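Local structure of amidohydrolase (Brucella melitensis biovar Abortus, 4F0L) at residues R53-M61 with A393-E401; L233-E244 with R273-H281. The protein is probably a metal-dependent deaminase of the amidohydrolase family, related to formimidoylglutamate deiminases, with an iron ion bound in its active site. All coordinates share one frame; numbering follows the deposited sequence.

Contact 1. Residues R53-M61 with A393-E401; sequences RQSVVVAGM and ADFVSLDVE
Q54 bends at CG so that OE1 meets the hydroxyl of S397: OG donates to OE1 at 2.8 Å, coming from above the amide's carbonyl plane rather than along a lone pair. S397 OG, set between its backbone N and carbonyl carbon (chi1 71°), also bonds D425 N, while Q54 NE2 turns to D425 OD2, so one aspartate completes the polar cluster. On the same face V57 CG1 lies 4.0 Å from CD1 of the F395 ring, meeting it obliquely; W427 is another neighbour of that ring. The other face is apolar. The V58 and V396 side chains meet at a slant, CG2 of V58 4.0 Å from CB of V396; V56 CG1 approaches L398 CD1, and V56 CG2 meets V400 CG1 at 3.8 Å, those two side chains nearly perpendicular. V58 and V396 form the antiparallel hydrogen-bonded pair, each N reaching the other's O at 2.9 Å. Two residues further along, L398 N bonds V56 O, and a water accepts from V56 N and donates to L398 O. F369 of helix 364-379 covers V58. This antiparallel pairing belongs to the small β-domain that accompanies the TIM barrel in amidohydrolases.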
loop_
_atom_site.group_PDB
_atom_site.type_symbol
_atom_site.label_atom_id
_atom_site.label_comp_id
_atom_site.label_asym_id
_atom_site.label_seq_id
_atom_site.Cartn_x
_atom_site.Cartn_y
_atom_site.Cartn_z
ATOM N N ARG B 53 14.611 10.818 -25.577
ATOM C CA ARG B 53 15.459 10.150 -24.595
ATOM C C ARG B 53 14.714 9.821 -23.307
ATOM O O ARG B 53 14.057 10.678 -22.744
ATOM C CB ARG B 53 16.645 11.053 -24.244
ATOM C CG ARG B 53 17.408 11.503 -25.465
ATOM C CD ARG B 53 18.606 10.630 -25.658
ATOM N NE ARG B 53 19.720 11.126 -24.860
ATOM C CZ ARG B 53 20.682 11.904 -25.329
ATOM N NH1 ARG B 53 20.694 12.285 -26.614
ATOM N NH2 ARG B 53 21.645 12.314 -24.504
ATOM N N GLN B 54 14.839 8.589 -22.846
ATOM C CA GLN B 54 14.247 8.184 -21.572
ATOM C C GLN B 54 15.309 7.421 -20.756
ATOM O O GLN B 54 16.256 6.852 -21.311
ATOM C CB GLN B 54 12.990 7.326 -21.833
ATOM C CG GLN B 54 11.886 8.046 -22.589
ATOM C CD GLN B 54 11.121 9.046 -21.720
ATOM O OE1 GLN B 54 11.049 8.895 -20.506
ATOM N NE2 GLN B 54 10.514 10.051 -22.350
ATOM N N SER B 55 15.169 7.444 -19.437
ATOM C CA SER B 55 16.099 6.756 -18.554
ATOM C C SER B 55 15.797 5.285 -18.419
ATOM O O SER B 55 16.697 4.479 -18.597
ATOM C CB SER B 55 16.110 7.409 -17.161
ATOM O OG SER B 55 16.508 8.767 -17.305
ATOM N N VAL B 56 14.546 4.937 -18.086
ATOM C CA VAL B 56 14.182 3.566 -17.794
ATOM C C VAL B 56 12.810 3.270 -18.383
ATOM O O VAL B 56 11.853 3.944 -18.060
ATOM C CB VAL B 56 14.143 3.280 -16.297
ATOM C CG1 VAL B 56 13.634 1.859 -16.040
ATOM C CG2 VAL B 56 15.527 3.484 -15.672
ATOM N N VAL B 57 12.742 2.275 -19.270
ATOM C CA VAL B 57 11.514 1.922 -20.018
ATOM C C VAL B 57 11.163 0.457 -19.746
ATOM O O VAL B 57 12.040 -0.417 -19.735
ATOM C CB VAL B 57 11.655 2.165 -21.531
ATOM C CG1 VAL B 57 10.464 1.573 -22.293
ATOM C CG2 VAL B 57 11.779 3.667 -21.797
ATOM N N VAL B 58 9.900 0.240 -19.422
ATOM C CA VAL B 58 9.338 -1.068 -19.140
ATOM C C VAL B 58 8.057 -1.242 -19.926
ATOM O O VAL B 58 7.481 -0.274 -20.421
ATOM C CB VAL B 58 9.046 -1.283 -17.628
ATOM C CG1 VAL B 58 10.347 -1.192 -16.805
ATOM C CG2 VAL B 58 8.014 -0.312 -17.090
ATOM N N ALA B 59 7.604 -2.486 -20.033
ATOM C CA ALA B 59 6.373 -2.803 -20.745
ATOM C C ALA B 59 5.169 -2.188 -20.037
ATOM O O ALA B 59 5.193 -2.009 -18.832
ATOM C CB ALA B 59 6.193 -4.319 -20.811
ATOM N N GLY B 60 4.133 -1.884 -20.821
ATOM C CA GLY B 60 2.850 -1.525 -20.306
ATOM C C GLY B 60 2.186 -2.704 -19.627
ATOM O O GLY B 60 2.310 -3.838 -20.064
ATOM N N MET B 61 1.508 -2.427 -18.512
ATOM C CA MET B 61 0.864 -3.464 -17.726
ATOM C C MET B 61 -0.607 -3.541 -18.091
ATOM O O MET B 61 -1.319 -2.521 -18.113
ATOM C CB MET B 61 0.998 -3.128 -16.244
ATOM C CG MET B 61 0.418 -4.157 -15.283
ATOM S SD MET B 61 1.319 -5.707 -15.256
ATOM C CE MET B 61 2.790 -5.066 -14.450
ATOM N N ALA B 393 2.913 -0.587 -29.613
ATOM C CA ALA B 393 3.874 0.299 -28.935
ATOM C C ALA B 393 3.271 0.818 -27.627
ATOM O O ALA B 393 2.887 1.974 -27.521
ATOM C CB ALA B 393 4.365 1.436 -29.861
ATOM N N ASP B 394 3.228 -0.074 -26.645
ATOM C CA ASP B 394 2.656 0.170 -25.330
ATOM C C ASP B 394 3.770 0.018 -24.282
ATOM O O ASP B 394 4.255 -1.093 -24.030
ATOM C CB ASP B 394 1.560 -0.862 -25.007
ATOM C CG ASP B 394 0.404 -0.866 -25.991
ATOM O OD1 ASP B 394 0.386 -0.114 -26.989
ATOM O OD2 ASP B 394 -0.529 -1.659 -25.763
ATOM N N PHE B 395 4.171 1.112 -23.643
ATOM C CA PHE B 395 5.227 1.014 -22.668
ATOM C C PHE B 395 5.246 2.252 -21.796
ATOM O O PHE B 395 4.448 3.194 -22.016
ATOM C CB PHE B 395 6.590 0.725 -23.334
ATOM C CG PHE B 395 6.876 1.569 -24.530
ATOM C CD1 PHE B 395 7.276 2.876 -24.383
ATOM C CD2 PHE B 395 6.700 1.061 -25.817
ATOM C CE1 PHE B 395 7.535 3.662 -25.493
ATOM C CE2 PHE B 395 6.968 1.844 -26.911
ATOM C CZ PHE B 395 7.378 3.144 -26.755
ATOM N N VAL B 396 6.104 2.200 -20.769
ATOM C CA VAL B 396 6.095 3.129 -19.639
ATOM C C VAL B 396 7.544 3.553 -19.295
ATOM O O VAL B 396 8.450 2.704 -19.271
ATOM C CB VAL B 396 5.458 2.444 -18.389
ATOM C CG1 VAL B 396 5.464 3.341 -17.147
ATOM C CG2 VAL B 396 4.024 1.953 -18.680
ATOM N N SER B 397 7.783 4.865 -19.061
ATOM C CA SER B 397 9.070 5.278 -18.510
ATOM C C SER B 397 8.902 5.621 -17.030
ATOM O O SER B 397 7.847 6.097 -16.605
ATOM C CB SER B 397 9.689 6.423 -19.270
ATOM O OG SER B 397 8.987 7.639 -19.045
ATOM N N LEU B 398 9.938 5.324 -16.250
ATOM C CA LEU B 398 9.894 5.523 -14.839
ATOM C C LEU B 398 10.746 6.724 -14.451
ATOM O O LEU B 398 11.854 6.885 -14.964
ATOM C CB LEU B 398 10.372 4.265 -14.102
ATOM C CG LEU B 398 9.500 3.017 -14.299
ATOM C CD1 LEU B 398 10.189 1.811 -13.696
ATOM C CD2 LEU B 398 8.086 3.152 -13.698
ATOM N N ASP B 399 10.244 7.530 -13.513
ATOM C CA ASP B 399 11.026 8.621 -12.934
ATOM C C ASP B 399 11.992 7.996 -11.931
ATOM O O ASP B 399 11.562 7.461 -10.901
ATOM C CB ASP B 399 10.093 9.630 -12.256
ATOM C CG ASP B 399 10.838 10.791 -11.595
ATOM O OD1 ASP B 399 11.969 10.643 -11.155
ATOM O OD2 ASP B 399 10.288 11.888 -11.559
ATOM N N VAL B 400 13.288 8.072 -12.242
ATOM C CA VAL B 400 14.352 7.516 -11.399
ATOM C C VAL B 400 15.250 8.611 -10.814
ATOM O O VAL B 400 16.417 8.376 -10.489
ATOM C CB VAL B 400 15.205 6.484 -12.172
ATOM C CG1 VAL B 400 14.374 5.239 -12.459
ATOM C CG2 VAL B 400 15.828 7.109 -13.419
ATOM N N GLU B 401 14.665 9.780 -10.625
ATOM C CA GLU B 401 15.351 10.912 -10.028
ATOM C C GLU B 401 15.940 10.544 -8.657
ATOM O O GLU B 401 17.060 10.933 -8.338
ATOM C CB GLU B 401 14.352 12.068 -9.944
ATOM C CG GLU B 401 14.897 13.428 -9.556
ATOM C CD GLU B 401 13.875 14.529 -9.841
ATOM O OE1 GLU B 401 13.211 14.968 -8.874
ATOM O OE2 GLU B 401 13.692 14.901 -11.027
HETATM O O HOH W 1 12.828 7.139 -17.439
#

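Contact 2. Residues L233-E244 with R273-H281; sequences LPDAPVHIHVAE and RWCLIHATH. With FE (Fe (III) ion), chain E.
An extended R273 chain, with CG anti to the backbone N (chi1 -180°), carries its guanidinium to the carbonyls of the L233-A236 turn, where NE gives A236 O an in-plane bond of 2.9 Å and NH2 reaches L233 O and T230 O. V238 CG2 covers one guanidinium face, 3.3 Å from CZ, and P234 O lies over the opposite one. E244 is likewise extended (chi1 -176°), which lays its carboxylate over the H278 ring, planes 23° apart, with CD 3.3 Å from H278 NE2, stacked without a hydrogen bond. Between these ends two parallel strands run in register. On one face, C275 CB sits over the centre of the H239 ring, 3.4 Å from NE2, a CH-pi contact, while NE2 itself bonds A379 O. On the other, V238 CG1 packs over the six-membered ring of W274. H241 NE2 binds the iron at 2.4 Å, with H65, H67, D329 and two waters completing the site. The H241 and H278 rings lie rim to rim, nearly parallel. H278, with E244 over one face and ND1 hydrogen-bonded to E304 OE2, turns NE2 toward the metal site, consistent with an active-site role.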
loop_
_atom_site.group_PDB
_atom_site.type_symbol
_atom_site.label_atom_id
_atom_site.label_comp_id
_atom_site.label_asym_id
_atom_site.label_seq_id
_atom_site.Cartn_x
_atom_site.Cartn_y
_atom_site.Cartn_z
ATOM N N LEU B 233 -17.614 -16.949 -29.118
ATOM C CA LEU B 233 -16.415 -16.404 -29.712
ATOM C C LEU B 233 -15.273 -17.331 -29.267
ATOM O O LEU B 233 -14.527 -17.012 -28.328
ATOM C CB LEU B 233 -16.182 -14.956 -29.236
ATOM C CG LEU B 233 -17.232 -13.916 -29.675
ATOM C CD1 LEU B 233 -17.129 -12.614 -28.862
ATOM C CD2 LEU B 233 -17.209 -13.664 -31.196
ATOM N N PRO B 234 -15.170 -18.504 -29.918
ATOM C CA PRO B 234 -14.276 -19.561 -29.457
ATOM C C PRO B 234 -12.807 -19.196 -29.504
ATOM O O PRO B 234 -12.012 -19.840 -28.840
ATOM C CB PRO B 234 -14.589 -20.732 -30.395
ATOM C CG PRO B 234 -15.194 -20.098 -31.627
ATOM C CD PRO B 234 -15.945 -18.909 -31.113
ATOM N N ASP B 235 -12.436 -18.168 -30.255
ATOM C CA ASP B 235 -11.029 -17.785 -30.315
ATOM C C ASP B 235 -10.699 -16.594 -29.423
ATOM O O ASP B 235 -9.575 -16.106 -29.436
ATOM C CB ASP B 235 -10.616 -17.500 -31.748
ATOM C CG ASP B 235 -10.829 -18.713 -32.655
ATOM O OD1 ASP B 235 -10.434 -19.833 -32.257
ATOM O OD2 ASP B 235 -11.389 -18.541 -33.750
ATOM N N ALA B 236 -11.652 -16.132 -28.637
ATOM C CA ALA B 236 -11.435 -14.932 -27.834
ATOM C C ALA B 236 -11.438 -15.331 -26.352
ATOM O O ALA B 236 -11.910 -16.418 -26.003
ATOM C CB ALA B 236 -12.532 -13.906 -28.136
ATOM N N PRO B 237 -10.950 -14.443 -25.476
ATOM C CA PRO B 237 -10.944 -14.783 -24.045
ATOM C C PRO B 237 -12.275 -15.133 -23.364
ATOM O O PRO B 237 -13.330 -14.633 -23.745
ATOM C CB PRO B 237 -10.344 -13.531 -23.377
ATOM C CG PRO B 237 -9.487 -12.912 -24.444
ATOM C CD PRO B 237 -10.206 -13.203 -25.751
ATOM N N VAL B 238 -12.167 -15.961 -22.331
ATOM C CA VAL B 238 -13.253 -16.220 -21.392
ATOM C C VAL B 238 -12.750 -15.895 -19.962
ATOM O O VAL B 238 -11.741 -16.439 -19.523
ATOM C CB VAL B 238 -13.673 -17.692 -21.445
ATOM C CG1 VAL B 238 -14.798 -17.998 -20.433
ATOM C CG2 VAL B 238 -14.054 -18.085 -22.870
ATOM N N HIS B 239 -13.438 -14.999 -19.272
ATOM C CA HIS B 239 -13.142 -14.663 -17.875
ATOM C C HIS B 239 -14.306 -15.029 -16.996
ATOM O O HIS B 239 -15.467 -14.925 -17.420
ATOM C CB HIS B 239 -12.864 -13.185 -17.733
ATOM C CG HIS B 239 -11.550 -12.757 -18.294
ATOM N ND1 HIS B 239 -10.766 -11.828 -17.676
ATOM C CD2 HIS B 239 -10.895 -13.104 -19.466
ATOM C CE1 HIS B 239 -9.660 -11.650 -18.378
ATOM N NE2 HIS B 239 -9.726 -12.422 -19.478
ATOM N N ILE B 240 -14.009 -15.451 -15.775
ATOM C CA ILE B 240 -15.037 -15.845 -14.805
ATOM C C ILE B 240 -14.520 -15.641 -13.398
ATOM O O ILE B 240 -13.382 -15.976 -13.131
ATOM C CB ILE B 240 -15.443 -17.330 -15.026
ATOM C CG1 ILE B 240 -16.520 -17.781 -14.044
ATOM C CG2 ILE B 240 -14.239 -18.264 -14.922
ATOM C CD1 ILE B 240 -17.330 -18.975 -14.511
ATOM N N HIS B 241 -15.354 -15.124 -12.487
ATOM C CA HIS B 241 -15.001 -15.092 -11.059
ATOM C C HIS B 241 -15.084 -16.498 -10.535
ATOM O O HIS B 241 -16.103 -17.149 -10.701
ATOM C CB HIS B 241 -15.988 -14.275 -10.188
ATOM C CG HIS B 241 -15.972 -12.773 -10.402
ATOM N ND1 HIS B 241 -17.096 -12.070 -10.704
ATOM C CD2 HIS B 241 -14.949 -11.828 -10.243
ATOM C CE1 HIS B 241 -16.785 -10.742 -10.795
ATOM N NE2 HIS B 241 -15.474 -10.604 -10.516
ATOM N N VAL B 242 -14.054 -16.985 -9.853
ATOM C CA VAL B 242 -14.175 -18.279 -9.209
ATOM C C VAL B 242 -13.403 -18.398 -7.866
ATOM O O VAL B 242 -12.264 -17.929 -7.719
ATOM C CB VAL B 242 -13.817 -19.414 -10.217
ATOM C CG1 VAL B 242 -12.375 -19.313 -10.675
ATOM C CG2 VAL B 242 -14.078 -20.752 -9.590
ATOM N N ALA B 243 -14.045 -19.019 -6.869
ATOM C CA ALA B 243 -13.380 -19.355 -5.611
ATOM C C ALA B 243 -12.834 -18.139 -4.820
ATOM O O ALA B 243 -11.841 -18.244 -4.094
ATOM C CB ALA B 243 -12.286 -20.371 -5.871
ATOM N N GLU B 244 -13.530 -17.013 -4.922
ATOM C CA GLU B 244 -13.102 -15.776 -4.257
ATOM C C GLU B 244 -13.284 -15.810 -2.731
ATOM O O GLU B 244 -12.378 -15.365 -1.982
ATOM C CB GLU B 244 -13.808 -14.530 -4.836
ATOM C CG GLU B 244 -13.284 -13.234 -4.200
ATOM C CD GLU B 244 -13.980 -11.961 -4.678
ATOM O OE1 GLU B 244 -13.602 -10.842 -4.239
ATOM O OE2 GLU B 244 -14.897 -12.059 -5.510
ATOM N N ARG B 273 -6.929 -19.615 -22.883
ATOM C CA ARG B 273 -8.037 -18.760 -23.314
ATOM C C ARG B 273 -8.790 -18.216 -22.081
ATOM O O ARG B 273 -9.468 -17.185 -22.159
ATOM C CB ARG B 273 -8.959 -19.605 -24.212
ATOM C CG ARG B 273 -10.173 -18.934 -24.781
ATOM C CD ARG B 273 -11.155 -19.973 -25.346
ATOM N NE ARG B 273 -12.360 -19.262 -25.745
ATOM C CZ ARG B 273 -13.597 -19.719 -25.684
ATOM N NH1 ARG B 273 -13.853 -20.943 -25.273
ATOM N NH2 ARG B 273 -14.590 -18.909 -26.045
ATOM N N TRP B 274 -8.689 -18.955 -20.973
ATOM C CA TRP B 274 -9.440 -18.671 -19.768
ATOM C C TRP B 274 -8.617 -17.893 -18.790
ATOM O O TRP B 274 -7.409 -18.151 -18.656
ATOM C CB TRP B 274 -9.907 -19.953 -19.099
ATOM C CG TRP B 274 -10.980 -20.697 -19.866
ATOM C CD1 TRP B 274 -10.886 -21.334 -21.116
ATOM C CD2 TRP B 274 -12.361 -20.906 -19.449
ATOM N NE1 TRP B 274 -12.089 -21.894 -21.472
ATOM C CE2 TRP B 274 -13.007 -21.690 -20.522
ATOM C CE3 TRP B 274 -13.103 -20.544 -18.335
ATOM C CZ2 TRP B 274 -14.345 -22.060 -20.457
ATOM C CZ3 TRP B 274 -14.459 -20.919 -18.282
ATOM C CH2 TRP B 274 -15.057 -21.672 -19.311
ATOM N N CYS B 275 -9.284 -16.941 -18.123
ATOM C CA CYS B 275 -8.726 -16.225 -16.991
ATOM C C CYS B 275 -9.687 -16.383 -15.794
ATOM O O CYS B 275 -10.866 -16.007 -15.870
ATOM C CB CYS B 275 -8.512 -14.750 -17.302
ATOM S SG CYS B 275 -7.762 -13.836 -15.922
ATOM N N LEU B 276 -9.192 -17.006 -14.731
ATOM C CA LEU B 276 -10.050 -17.280 -13.581
ATOM C C LEU B 276 -9.725 -16.214 -12.599
ATOM O O LEU B 276 -8.603 -16.139 -12.110
ATOM C CB LEU B 276 -9.773 -18.662 -12.983
ATOM C CG LEU B 276 -9.783 -19.867 -13.917
ATOM C CD1 LEU B 276 -9.754 -21.180 -13.111
ATOM C CD2 LEU B 276 -10.945 -19.803 -14.893
ATOM N N ILE B 277 -10.704 -15.371 -12.328
ATOM C CA ILE B 277 -10.519 -14.200 -11.472
ATOM C C ILE B 277 -10.548 -14.617 -9.983
ATOM O O ILE B 277 -11.430 -15.364 -9.538
ATOM C CB ILE B 277 -11.584 -13.115 -11.754
ATOM C CG1 ILE B 277 -11.672 -12.838 -13.263
ATOM C CG2 ILE B 277 -11.245 -11.812 -11.005
ATOM C CD1 ILE B 277 -10.381 -12.269 -13.850
ATOM N N HIS B 278 -9.566 -14.119 -9.233
ATOM C CA HIS B 278 -9.333 -14.495 -7.825
ATOM C C HIS B 278 -8.731 -15.861 -7.653
ATOM O O HIS B 278 -7.521 -15.974 -7.325
ATOM C CB HIS B 278 -10.576 -14.282 -6.936
ATOM C CG HIS B 278 -11.180 -12.912 -7.082
ATOM N ND1 HIS B 278 -10.478 -11.791 -6.841
ATOM C CD2 HIS B 278 -12.452 -12.508 -7.503
ATOM C CE1 HIS B 278 -11.256 -10.714 -7.075
ATOM N NE2 HIS B 278 -12.465 -11.157 -7.503
ATOM N N ALA B 279 -9.534 -16.915 -7.854
ATOM C CA ALA B 279 -9.069 -18.282 -7.646
ATOM C C ALA B 279 -8.368 -18.350 -6.288
ATOM O O ALA B 279 -7.345 -19.011 -6.151
ATOM C CB ALA B 279 -8.106 -18.705 -8.745
ATOM N N THR B 280 -8.957 -17.685 -5.283
ATOM C CA THR B 280 -8.292 -17.456 -4.004
ATOM C C THR B 280 -8.253 -18.697 -3.109
ATOM O O THR B 280 -7.259 -18.900 -2.401
ATOM C CB THR B 280 -8.976 -16.323 -3.241
ATOM O OG1 THR B 280 -9.101 -15.200 -4.131
ATOM C CG2 THR B 280 -8.205 -15.957 -1.941
ATOM N N HIS B 281 -9.297 -19.512 -3.146
ATOM C CA HIS B 281 -9.373 -20.684 -2.302
ATOM C C HIS B 281 -9.291 -21.908 -3.170
ATOM O O HIS B 281 -10.301 -22.403 -3.700
ATOM C CB HIS B 281 -10.647 -20.662 -1.438
ATOM C CG HIS B 281 -10.777 -19.410 -0.607
ATOM N ND1 HIS B 281 -10.207 -19.280 0.610
ATOM C CD2 HIS B 281 -11.368 -18.191 -0.892
ATOM C CE1 HIS B 281 -10.432 -18.039 1.088
ATOM N NE2 HIS B 281 -11.144 -17.370 0.173
HETATM FE FE FE E . -14.531 -8.542 -9.875
HETATM O O HOH W 2 -13.906 -9.411 -7.981
HETATM O O HOH W 3 -16.118 -8.052 -8.320
#

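How the contacts relate
From the N terminus the chain first passes through the strands 12-16 to 37-42, then reaches 53-61, where it turns a corner at 55 and enters strand 56-66, which carries the metal ligand H65 near its end, with H67 just beyond. Contact 1 closes only when 393-401 returns, after 331 intervening residues. Contact 2 is nested inside that loop and closes a short one of its own: helices 246-256 and 260-267 link the parallel strands 238-242 and 274-276, a β-α-β step of the barrel. The two lie on opposite sides of the chain's centre, about 29 Å apart between centres, without touching. Contact 1 ties the start of the barrel to the β-domain; contact 2 joins neighbouring barrel strands beside the iron.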